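Local coordinates for protein ECXA (PDB 4L63) that probably acts as a zinc-dependent metallopeptidase of the metzincin type, with a zinc ion held by three histidines, at residues E8-G14 with G167-E173; G20-T26 with M237-G243; Q194-M199 with G225-D230. All coordinates share one frame; numbering follows the deposited sequence.

In the fold
The three contacts tie the N-terminal residues and helix 228-239 to the loops around the zinc site. Interaction 1 sets residues 8-14, which lead into strand 12-16, against the loop that carries His-170; interaction 3 sets the loop 194-199, whose Met-199 touches His-160 and His-164, on the first turn of helix 228-239; interaction 2 fastens the other end of that helix to residues 20-26. The centres of interactions 1 and 3 lie about 10 Å apart, those of 1 and 2 about 15 Å, and those of 2 and 3 about 20 Å. Along the chain interactions 1 and 2 alternate their segments, while interaction 3 follows 1 and is nested within 2. Interaction 1 touches both others.

Interaction 1 (E8-G14 with G167-E173); sequences EEKKVIG and GLLHNNE. With ZN (zinc ion), chain G.
Ile-13 O accepts from Leu-169 N at 2.7 Å in a nearly straight bond (173° at the hydrogen) and is also approached by the CA-H of Leu-168, a CA-H...O contact. Residues 167-170 end the HExxHxxGxxH zinc motif of metzincins, from its glycine, Gly-167, to its third histidine. Gly-167 is the C-prime residue of the Schellman motif that ends helix 146-165, and its positive phi suits a residue without a side chain. The chain runs on to His-170, whose NE2 lies 2.1 Å from zinc and joins His-160 and His-164 on the metal, which also binds water 2. Glu-173 helps to set the rotation of that imidazole. Glu-173 OE2 accepts from His-170 ND1 at 2.8 Å and OE1 from the backbone N of His-170, both donors standing above the carboxylate plane. Beta-branched Ile-13 packs against the type I beta turn from His-170 to Glu-173, with CG1 3.2 Å from His-170 O, while water 1 joins Ile-13 N to Leu-169 O. In this turn Asn-171 has CG wedged between its backbone N and carbonyl carbon (chi1 73°), which swings the amide toward Glu-8. Asn-171 ND2 reaches Glu-8 O at 2.9 Å from 42° out of the carbonyl plane, and OD1 accepts from Asn-201 N; an amide suits a place needing both donor and acceptor. Glu-8 OE1 offers its syn lone pair to Lys-11 NZ, a salt bridge of 3.0 Å, and Lys-11 CD passes 3.3 Å from Asn-171 O.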
loop_
_atom_site.group_PDB
_atom_site.type_symbol
_atom_site.label_atom_id
_atom_site.label_comp_id
_atom_site.label_asym_id
_atom_site.label_seq_id
_atom_site.Cartn_x
_atom_site.Cartn_y
_atom_site.Cartn_z
ATOM N N GLU A 8 -2.207 -10.973 9.370
ATOM C CA GLU A 8 -3.392 -11.719 9.796
ATOM C C GLU A 8 -4.019 -11.129 11.063
ATOM O O GLU A 8 -5.224 -11.238 11.272
ATOM C CB GLU A 8 -3.050 -13.195 10.011
ATOM C CG GLU A 8 -4.265 -14.095 10.338
ATOM C CD GLU A 8 -5.358 -14.079 9.271
ATOM O OE1 GLU A 8 -5.069 -13.748 8.098
ATOM O OE2 GLU A 8 -6.518 -14.417 9.606
ATOM N N GLU A 9 -3.211 -10.475 11.893
ATOM C CA GLU A 9 -3.732 -9.850 13.120
ATOM C C GLU A 9 -4.222 -8.416 12.917
ATOM O O GLU A 9 -4.780 -7.817 13.837
ATOM C CB GLU A 9 -2.661 -9.871 14.215
ATOM C CG GLU A 9 -2.271 -11.275 14.660
ATOM C CD GLU A 9 -1.156 -11.271 15.697
ATOM O OE1 GLU A 9 -1.053 -10.288 16.462
ATOM O OE2 GLU A 9 -0.365 -12.242 15.727
ATOM N N LYS A 10 -4.009 -7.872 11.720
ATOM C CA LYS A 10 -4.485 -6.531 11.373
ATOM C C LYS A 10 -5.678 -6.592 10.430
ATOM O O LYS A 10 -6.167 -5.554 9.980
ATOM C CB LYS A 10 -3.382 -5.707 10.701
ATOM C CG LYS A 10 -2.085 -5.636 11.446
ATOM C CD LYS A 10 -1.135 -4.643 10.787
ATOM C CE LYS A 10 -0.619 -5.101 9.409
ATOM N NZ LYS A 10 0.423 -4.106 8.917
ATOM N N LYS A 11 -6.101 -7.807 10.097
ATOM C CA LYS A 11 -7.195 -8.022 9.150
ATOM C C LYS A 11 -8.515 -7.822 9.859
ATOM O O LYS A 11 -8.718 -8.375 10.933
ATOM C CB LYS A 11 -7.126 -9.437 8.556
ATOM C CG LYS A 11 -8.219 -9.752 7.553
ATOM C CD LYS A 11 -8.150 -11.230 7.145
ATOM C CE LYS A 11 -7.007 -11.480 6.177
ATOM N NZ LYS A 11 -6.858 -12.927 5.858
ATOM N N VAL A 12 -9.410 -7.054 9.246
ATOM C CA VAL A 12 -10.677 -6.702 9.864
ATOM C C VAL A 12 -11.807 -7.181 8.971
ATOM O O VAL A 12 -11.791 -6.936 7.764
ATOM C CB VAL A 12 -10.789 -5.176 10.088
ATOM C CG1 VAL A 12 -12.176 -4.798 10.641
ATOM C CG2 VAL A 12 -9.676 -4.711 11.012
ATOM N N ILE A 13 -12.776 -7.864 9.571
ATOM C CA ILE A 13 -13.865 -8.477 8.833
ATOM C C ILE A 13 -15.187 -7.845 9.238
ATOM O O ILE A 13 -15.491 -7.754 10.424
ATOM C CB ILE A 13 -13.933 -9.994 9.080
ATOM C CG1 ILE A 13 -12.578 -10.655 8.781
ATOM C CG2 ILE A 13 -15.081 -10.629 8.292
ATOM C CD1 ILE A 13 -12.095 -10.456 7.354
ATOM N N GLY A 14 -15.961 -7.409 8.247
ATOM C CA GLY A 14 -17.237 -6.761 8.500
ATOM C C GLY A 14 -18.379 -7.684 8.118
ATOM O O GLY A 14 -18.185 -8.625 7.347
ATOM N N GLY A 167 -20.773 -4.004 13.850
ATOM C CA GLY A 167 -20.783 -4.685 12.566
ATOM C C GLY A 167 -19.504 -5.422 12.205
ATOM O O GLY A 167 -19.353 -5.900 11.071
ATOM N N LEU A 168 -18.577 -5.524 13.152
ATOM C CA LEU A 168 -17.348 -6.271 12.891
ATOM C C LEU A 168 -17.469 -7.722 13.344
ATOM O O LEU A 168 -18.228 -8.046 14.264
ATOM C CB LEU A 168 -16.153 -5.612 13.580
ATOM C CG LEU A 168 -15.877 -4.176 13.133
ATOM C CD1 LEU A 168 -14.598 -3.656 13.769
ATOM C CD2 LEU A 168 -15.807 -4.083 11.612
ATOM N N LEU A 169 -16.720 -8.592 12.678
ATOM C CA LEU A 169 -16.639 -9.993 13.064
ATOM C C LEU A 169 -15.210 -10.257 13.530
ATOM O O LEU A 169 -14.504 -9.317 13.901
ATOM C CB LEU A 169 -17.046 -10.897 11.898
ATOM C CG LEU A 169 -18.494 -10.670 11.430
ATOM C CD1 LEU A 169 -18.746 -11.326 10.085
ATOM C CD2 LEU A 169 -19.502 -11.180 12.461
ATOM N N HIS A 170 -14.777 -11.514 13.519
ATOM C CA HIS A 170 -13.405 -11.825 13.929
ATOM C C HIS A 170 -12.437 -11.782 12.765
ATOM O O HIS A 170 -12.832 -11.998 11.622
ATOM C CB HIS A 170 -13.335 -13.202 14.580
ATOM C CG HIS A 170 -14.127 -13.305 15.842
ATOM N ND1 HIS A 170 -14.903 -14.401 16.142
ATOM C CD2 HIS A 170 -14.262 -12.447 16.880
ATOM C CE1 HIS A 170 -15.490 -14.213 17.312
ATOM N NE2 HIS A 170 -15.113 -13.037 17.781
ATOM N N ASN A 171 -11.163 -11.552 13.076
ATOM C CA ASN A 171 -10.120 -11.398 12.052
ATOM C C ASN A 171 -10.072 -12.539 11.045
ATOM O O ASN A 171 -9.761 -12.319 9.872
ATOM C CB ASN A 171 -8.746 -11.234 12.719
ATOM C CG ASN A 171 -8.210 -12.531 13.318
ATOM O OD1 ASN A 171 -8.842 -13.136 14.181
ATOM N ND2 ASN A 171 -7.003 -12.929 12.897
ATOM N N ASN A 172 -10.394 -13.753 11.486
ATOM C CA ASN A 172 -10.218 -14.914 10.624
ATOM C C ASN A 172 -11.520 -15.439 10.034
ATOM O O ASN A 172 -11.593 -16.599 9.603
ATOM C CB ASN A 172 -9.510 -16.041 11.393
ATOM C CG ASN A 172 -10.211 -16.394 12.704
ATOM O OD1 ASN A 172 -11.351 -15.983 12.951
ATOM N ND2 ASN A 172 -9.535 -17.187 13.539
ATOM N N GLU A 173 -12.549 -14.593 10.004
ATOM C CA GLU A 173 -13.866 -15.057 9.565
ATOM C C GLU A 173 -14.283 -14.542 8.189
ATOM O O GLU A 173 -15.461 -14.617 7.819
ATOM C CB GLU A 173 -14.918 -14.700 10.617
ATOM C CG GLU A 173 -14.856 -15.644 11.822
ATOM C CD GLU A 173 -15.680 -15.182 13.008
ATOM O OE1 GLU A 173 -16.179 -14.033 12.990
ATOM O OE2 GLU A 173 -15.824 -15.982 13.962
HETATM ZN ZN ZN G . -16.082 -12.067 19.349
HETATM O O HOH W 1 -12.518 -8.136 12.364
HETATM O O HOH W 2 -17.516 -12.666 21.296
#

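Interaction 2 (G20-T26 with M237-G243)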
loop_
_atom_site.group_PDB
_atom_site.type_symbol
_atom_site.label_atom_id
_atom_site.label_comp_id
_atom_site.label_asym_id
_atom_site.label_seq_id
_atom_site.Cartn_x
_atom_site.Cartn_y
_atom_site.Cartn_z
ATOM N N GLY A 20 -23.671 -9.940 -0.436
ATOM C CA GLY A 20 -22.376 -9.279 -0.444
ATOM C C GLY A 20 -22.366 -7.795 -0.125
ATOM O O GLY A 20 -21.372 -7.107 -0.365
ATOM N N GLN A 21 -23.467 -7.293 0.420
ATOM C CA GLN A 21 -23.540 -5.892 0.801
ATOM C C GLN A 21 -23.346 -5.744 2.298
ATOM O O GLN A 21 -24.011 -6.411 3.089
ATOM C CB GLN A 21 -24.876 -5.279 0.364
ATOM C CG GLN A 21 -25.232 -5.596 -1.078
ATOM C CD GLN A 21 -24.272 -4.957 -2.067
ATOM O OE1 GLN A 21 -24.108 -3.736 -2.088
ATOM N NE2 GLN A 21 -23.618 -5.783 -2.879
ATOM N N LEU A 22 -22.420 -4.870 2.678
ATOM C CA LEU A 22 -22.106 -4.641 4.079
ATOM C C LEU A 22 -23.275 -3.991 4.795
ATOM O O LEU A 22 -23.884 -3.059 4.277
ATOM C CB LEU A 22 -20.857 -3.767 4.213
ATOM C CG LEU A 22 -19.584 -4.430 3.688
ATOM C CD1 LEU A 22 -18.539 -3.386 3.339
ATOM C CD2 LEU A 22 -19.060 -5.403 4.725
ATOM N N TYR A 23 -23.593 -4.486 5.986
ATOM C CA TYR A 23 -24.631 -3.855 6.784
ATOM C C TYR A 23 -24.220 -2.421 7.122
ATOM O O TYR A 23 -23.052 -2.123 7.384
ATOM C CB TYR A 23 -24.928 -4.674 8.045
ATOM C CG TYR A 23 -25.779 -5.892 7.750
ATOM C CD1 TYR A 23 -27.153 -5.771 7.568
ATOM C CD2 TYR A 23 -25.211 -7.157 7.629
ATOM C CE1 TYR A 23 -27.940 -6.873 7.284
ATOM C CE2 TYR A 23 -25.992 -8.269 7.345
ATOM C CZ TYR A 23 -27.359 -8.119 7.173
ATOM O OH TYR A 23 -28.148 -9.215 6.892
ATOM N N ASN A 24 -25.195 -1.530 7.053
ATOM C CA ASN A 24 -24.999 -0.115 7.307
ATOM C C ASN A 24 -25.452 0.196 8.725
ATOM O O ASN A 24 -26.656 0.257 8.983
ATOM C CB ASN A 24 -25.789 0.703 6.285
ATOM C CG ASN A 24 -25.467 2.181 6.331
ATOM O OD1 ASN A 24 -25.295 2.763 7.398
ATOM N ND2 ASN A 24 -25.401 2.801 5.161
ATOM N N ILE A 25 -24.509 0.385 9.646
ATOM C CA ILE A 25 -24.886 0.558 11.048
ATOM C C ILE A 25 -25.500 1.939 11.299
ATOM O O ILE A 25 -26.141 2.161 12.327
ATOM C CB ILE A 25 -23.691 0.331 12.008
ATOM C CG1 ILE A 25 -22.592 1.372 11.793
ATOM C CG2 ILE A 25 -23.149 -1.100 11.870
ATOM C CD1 ILE A 25 -21.548 1.373 12.893
ATOM N N THR A 26 -25.323 2.858 10.355
ATOM C CA THR A 26 -26.006 4.146 10.433
ATOM C C THR A 26 -27.486 3.942 10.126
ATOM O O THR A 26 -28.351 4.483 10.812
ATOM C CB THR A 26 -25.410 5.189 9.460
ATOM O OG1 THR A 26 -24.043 5.452 9.803
ATOM C CG2 THR A 26 -26.197 6.500 9.530
ATOM N N MET A 237 -18.398 0.336 7.981
ATOM C CA MET A 237 -19.700 -0.170 8.429
ATOM C C MET A 237 -20.689 0.967 8.644
ATOM O O MET A 237 -21.899 0.747 8.607
ATOM C CB MET A 237 -19.571 -0.981 9.722
ATOM C CG MET A 237 -18.669 -2.224 9.618
ATOM S SD MET A 237 -18.991 -3.266 8.177
ATOM C CE MET A 237 -20.636 -3.881 8.541
ATOM N N ARG A 238 -20.181 2.173 8.884
ATOM C CA ARG A 238 -21.057 3.339 9.042
ATOM C C ARG A 238 -21.639 3.800 7.713
ATOM O O ARG A 238 -22.673 4.451 7.688
ATOM C CB ARG A 238 -20.322 4.513 9.693
ATOM C CG ARG A 238 -20.050 4.342 11.166
ATOM C CD ARG A 238 -19.273 5.520 11.706
ATOM N NE ARG A 238 -19.985 6.782 11.528
ATOM C CZ ARG A 238 -19.399 7.928 11.199
ATOM N NH1 ARG A 238 -18.087 7.973 11.005
ATOM N NH2 ARG A 238 -20.125 9.028 11.061
ATOM N N ARG A 239 -20.982 3.477 6.604
ATOM C CA ARG A 239 -21.503 3.917 5.314
ATOM C C ARG A 239 -22.021 2.745 4.487
ATOM O O ARG A 239 -22.759 2.939 3.522
ATOM C CB ARG A 239 -20.441 4.696 4.530
ATOM C CG ARG A 239 -19.273 3.873 4.037
ATOM C CD ARG A 239 -18.413 4.706 3.098
ATOM N NE ARG A 239 -17.275 3.952 2.584
ATOM C CZ ARG A 239 -16.086 3.893 3.175
ATOM N NH1 ARG A 239 -15.869 4.554 4.308
ATOM N NH2 ARG A 239 -15.113 3.179 2.630
ATOM N N GLY A 240 -21.644 1.532 4.880
ATOM C CA GLY A 240 -22.108 0.332 4.208
ATOM C C GLY A 240 -21.749 0.309 2.736
ATOM O O GLY A 240 -20.702 0.815 2.336
ATOM N N GLY A 241 -22.629 -0.267 1.926
ATOM C CA GLY A 241 -22.380 -0.393 0.502
ATOM C C GLY A 241 -21.845 -1.764 0.135
ATOM O O GLY A 241 -21.870 -2.687 0.949
ATOM N N SER A 242 -21.351 -1.893 -1.093
ATOM C CA SER A 242 -20.868 -3.174 -1.600
ATOM C C SER A 242 -19.596 -3.633 -0.904
ATOM O O SER A 242 -18.707 -2.832 -0.625
ATOM C CB SER A 242 -20.617 -3.097 -3.109
ATOM O OG SER A 242 -20.069 -4.314 -3.593
ATOM N N GLY A 243 -19.513 -4.933 -0.636
ATOM C CA GLY A 243 -18.323 -5.510 -0.039
ATOM C C GLY A 243 -17.163 -5.582 -1.017
ATOM O O GLY A 243 -16.013 -5.768 -0.614
HETATM O O HOH W 3 -21.862 -6.116 -5.376
HETATM O O HOH W 4 -24.529 5.818 5.521
#
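Bends at chi2 (-48°) and chi3 (-66°) curl Met-237 so that CE ends 3.2 Å from Tyr-23 O and SD rests near Leu-22 CD2. Ile-25 places CG1 between its backbone N and carbonyl carbon, which lays CG1 over Met-237 O and carries CD1 onto Arg-238 CG, 3.7 Å away. Here the start of one helix meets the end of another. Ile-25 N donates to Met-237 O at 2.8 Å, and Thr-26 OG1 to Arg-238 O at 2.7 Å, the hydroxyl lying in the carbonyl plane on a lone pair. Asn-24 is the N-cap of helix 25-29: its OD1 accepts from Ser-27 N and weakly from Thr-26 N, while water 4 joins its ND2 to Arg-238 O. The positive phi of Gly-240 and the closeness of the Asn-24 side chain suit a residue without a side chain. Beyond it the two segments form a short, weakly bonded antiparallel pairing centred on the non-hydrogen-bonded pair Gln-21 and Ser-242, flanked by Leu-22 N to Gly-241 O (2.8 Å) and Gly-243 N to Gly-20 O (2.9 Å). Leu-22 also packs on Val-236 of helix 228-239 and Asn-248 of helix 246-249, while the Tyr-23 ring meets Tyr-15 of strand 12-16 edge-to-face.

Interaction 3 (Q194-M199 with G225-D230); sequences QAPSIM and GPSRND
Gln-194 and Asn-229 meet with their side chains at about a right angle and their amide planes 73° apart. Gln-194 NE2 stands 2.8 Å from Asn-229 OD1; that oxygen lies in the plane of the glutamine amide, whereas the nitrogen sits 61° out of the asparagine plane. Arg-228 NH1 reaches the same OD1 from the opposite face, and the guanidinium has a further partner in Ser-251 OG. The glutamine is long enough to return a second bond, Gln-194 OE1 accepting from Asn-229 N at 2.9 Å. Gln-194 OE1 also accepts a hydrogen bond from water 5, which links it to Ala-195 O and Ser-227 OG. Asn-229 ND2 turns to Lys-10 O and Cys-189 O.

Residues 197-199 are consistent with the Met-turn of metzincins: Met-199, bent at chi2 and chi3, leads its sulfur end away from residues 225-230, onto His-160 and His-164 of helix 146-165. An ST turn shapes this bend, Ser-197 OG accepting from Met-199 N at 2.9 Å. Ile-198 O accepts from His-160 ND1 and so helps to orient a zinc ligand. Ile-198 CG2 crosses to Pro-226 CA (3.9 Å).

Asp-230 carries the other half of the contact. Asp-230 OD2 presents the syn lone pair to Ile-198 N at 2.9 Å, and Ser-227 N meets the same oxygen from above the carboxylate plane. With Asp-230 N bonded to Ser-227 OG at 3.1 Å, this makes a capping box at the start of helix 228-239, where the backbone N-H groups probably favour a charged aspartate.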
loop_
_atom_site.group_PDB
_atom_site.type_symbol
_atom_site.label_atom_id
_atom_site.label_comp_id
_atom_site.label_asym_id
_atom_site.label_seq_id
_atom_site.Cartn_x
_atom_site.Cartn_y
_atom_site.Cartn_z
ATOM N N GLN A 194 0.850 -1.178 13.259
ATOM C CA GLN A 194 -0.199 -0.893 14.230
ATOM C C GLN A 194 -0.344 -2.084 15.183
ATOM O O GLN A 194 0.208 -3.164 14.938
ATOM C CB GLN A 194 -1.537 -0.615 13.531
ATOM C CG GLN A 194 -1.915 -1.674 12.495
ATOM C CD GLN A 194 -3.180 -1.336 11.728
ATOM O OE1 GLN A 194 -4.299 -1.490 12.234
ATOM N NE2 GLN A 194 -3.011 -0.835 10.510
ATOM N N ALA A 195 -1.101 -1.893 16.252
ATOM C CA ALA A 195 -1.359 -2.963 17.215
ATOM C C ALA A 195 -2.259 -4.036 16.608
ATOM O O ALA A 195 -2.984 -3.766 15.652
ATOM C CB ALA A 195 -1.993 -2.389 18.478
ATOM N N PRO A 196 -2.217 -5.261 17.159
ATOM C CA PRO A 196 -3.211 -6.255 16.726
ATOM C C PRO A 196 -4.648 -5.777 16.941
ATOM O O PRO A 196 -4.922 -4.988 17.858
ATOM C CB PRO A 196 -2.905 -7.479 17.607
ATOM C CG PRO A 196 -2.079 -6.947 18.753
ATOM C CD PRO A 196 -1.291 -5.804 18.168
ATOM N N SER A 197 -5.556 -6.245 16.089
ATOM C CA SER A 197 -6.971 -5.919 16.224
ATOM C C SER A 197 -7.510 -6.445 17.551
ATOM O O SER A 197 -7.091 -7.493 18.029
ATOM C CB SER A 197 -7.771 -6.510 15.060
ATOM O OG SER A 197 -9.163 -6.292 15.221
ATOM N N ILE A 198 -8.437 -5.704 18.144
ATOM C CA ILE A 198 -9.098 -6.157 19.352
ATOM C C ILE A 198 -10.220 -7.135 18.978
ATOM O O ILE A 198 -10.878 -7.714 19.846
ATOM C CB ILE A 198 -9.637 -4.957 20.166
ATOM C CG1 ILE A 198 -9.957 -5.380 21.608
ATOM C CG2 ILE A 198 -10.804 -4.293 19.436
ATOM C CD1 ILE A 198 -10.131 -4.220 22.568
ATOM N N MET A 199 -10.413 -7.339 17.674
ATOM C CA MET A 199 -11.399 -8.312 17.191
ATOM C C MET A 199 -10.754 -9.629 16.771
ATOM O O MET A 199 -11.351 -10.397 16.009
ATOM C CB MET A 199 -12.195 -7.742 16.019
ATOM C CG MET A 199 -12.845 -6.405 16.313
ATOM S SD MET A 199 -13.921 -6.506 17.765
ATOM C CE MET A 199 -15.176 -7.676 17.207
ATOM N N GLY A 225 -7.481 -1.382 23.187
ATOM C CA GLY A 225 -8.444 -0.599 22.439
ATOM C C GLY A 225 -8.463 -0.979 20.972
ATOM O O GLY A 225 -7.628 -1.766 20.526
ATOM N N PRO A 226 -9.413 -0.411 20.214
ATOM C CA PRO A 226 -9.526 -0.655 18.774
ATOM C C PRO A 226 -8.243 -0.247 18.064
ATOM O O PRO A 226 -7.696 0.804 18.385
ATOM C CB PRO A 226 -10.687 0.249 18.343
ATOM C CG PRO A 226 -11.381 0.652 19.611
ATOM C CD PRO A 226 -10.338 0.637 20.673
ATOM N N SER A 227 -7.764 -1.056 17.127
ATOM C CA SER A 227 -6.585 -0.676 16.354
ATOM C C SER A 227 -6.946 0.351 15.290
ATOM O O SER A 227 -8.121 0.659 15.100
ATOM C CB SER A 227 -5.968 -1.901 15.689
ATOM O OG SER A 227 -6.841 -2.381 14.677
ATOM N N ARG A 228 -5.939 0.876 14.590
ATOM C CA ARG A 228 -6.199 1.771 13.466
ATOM C C ARG A 228 -7.152 1.120 12.468
ATOM O O ARG A 228 -8.131 1.732 12.045
ATOM C CB ARG A 228 -4.911 2.167 12.741
ATOM C CG ARG A 228 -5.169 3.138 11.590
ATOM C CD ARG A 228 -4.370 2.775 10.349
ATOM N NE ARG A 228 -4.665 3.649 9.216
ATOM C CZ ARG A 228 -5.370 3.271 8.150
ATOM N NH1 ARG A 228 -5.854 2.028 8.074
ATOM N NH2 ARG A 228 -5.584 4.131 7.162
ATOM N N ASN A 229 -6.878 -0.127 12.101
ATOM C CA ASN A 229 -7.728 -0.796 11.119
ATOM C C ASN A 229 -9.124 -1.097 11.672
ATOM O O ASN A 229 -10.102 -1.057 10.921
ATOM C CB ASN A 229 -7.066 -2.078 10.604
ATOM C CG ASN A 229 -5.898 -1.787 9.673
ATOM O OD1 ASN A 229 -5.575 -0.630 9.429
ATOM N ND2 ASN A 229 -5.276 -2.831 9.138
ATOM N N ASP A 230 -9.220 -1.401 12.967
ATOM C CA ASP A 230 -10.529 -1.590 13.603
ATOM C C ASP A 230 -11.400 -0.345 13.419
ATOM O O ASP A 230 -12.585 -0.439 13.092
ATOM C CB ASP A 230 -10.383 -1.881 15.100
ATOM C CG ASP A 230 -9.864 -3.275 15.386
ATOM O OD1 ASP A 230 -9.998 -4.167 14.520
ATOM O OD2 ASP A 230 -9.317 -3.475 16.494
HETATM O O HOH W 5 -4.946 -3.933 13.547
HETATM O O HOH W 6 -5.315 -3.287 19.947
#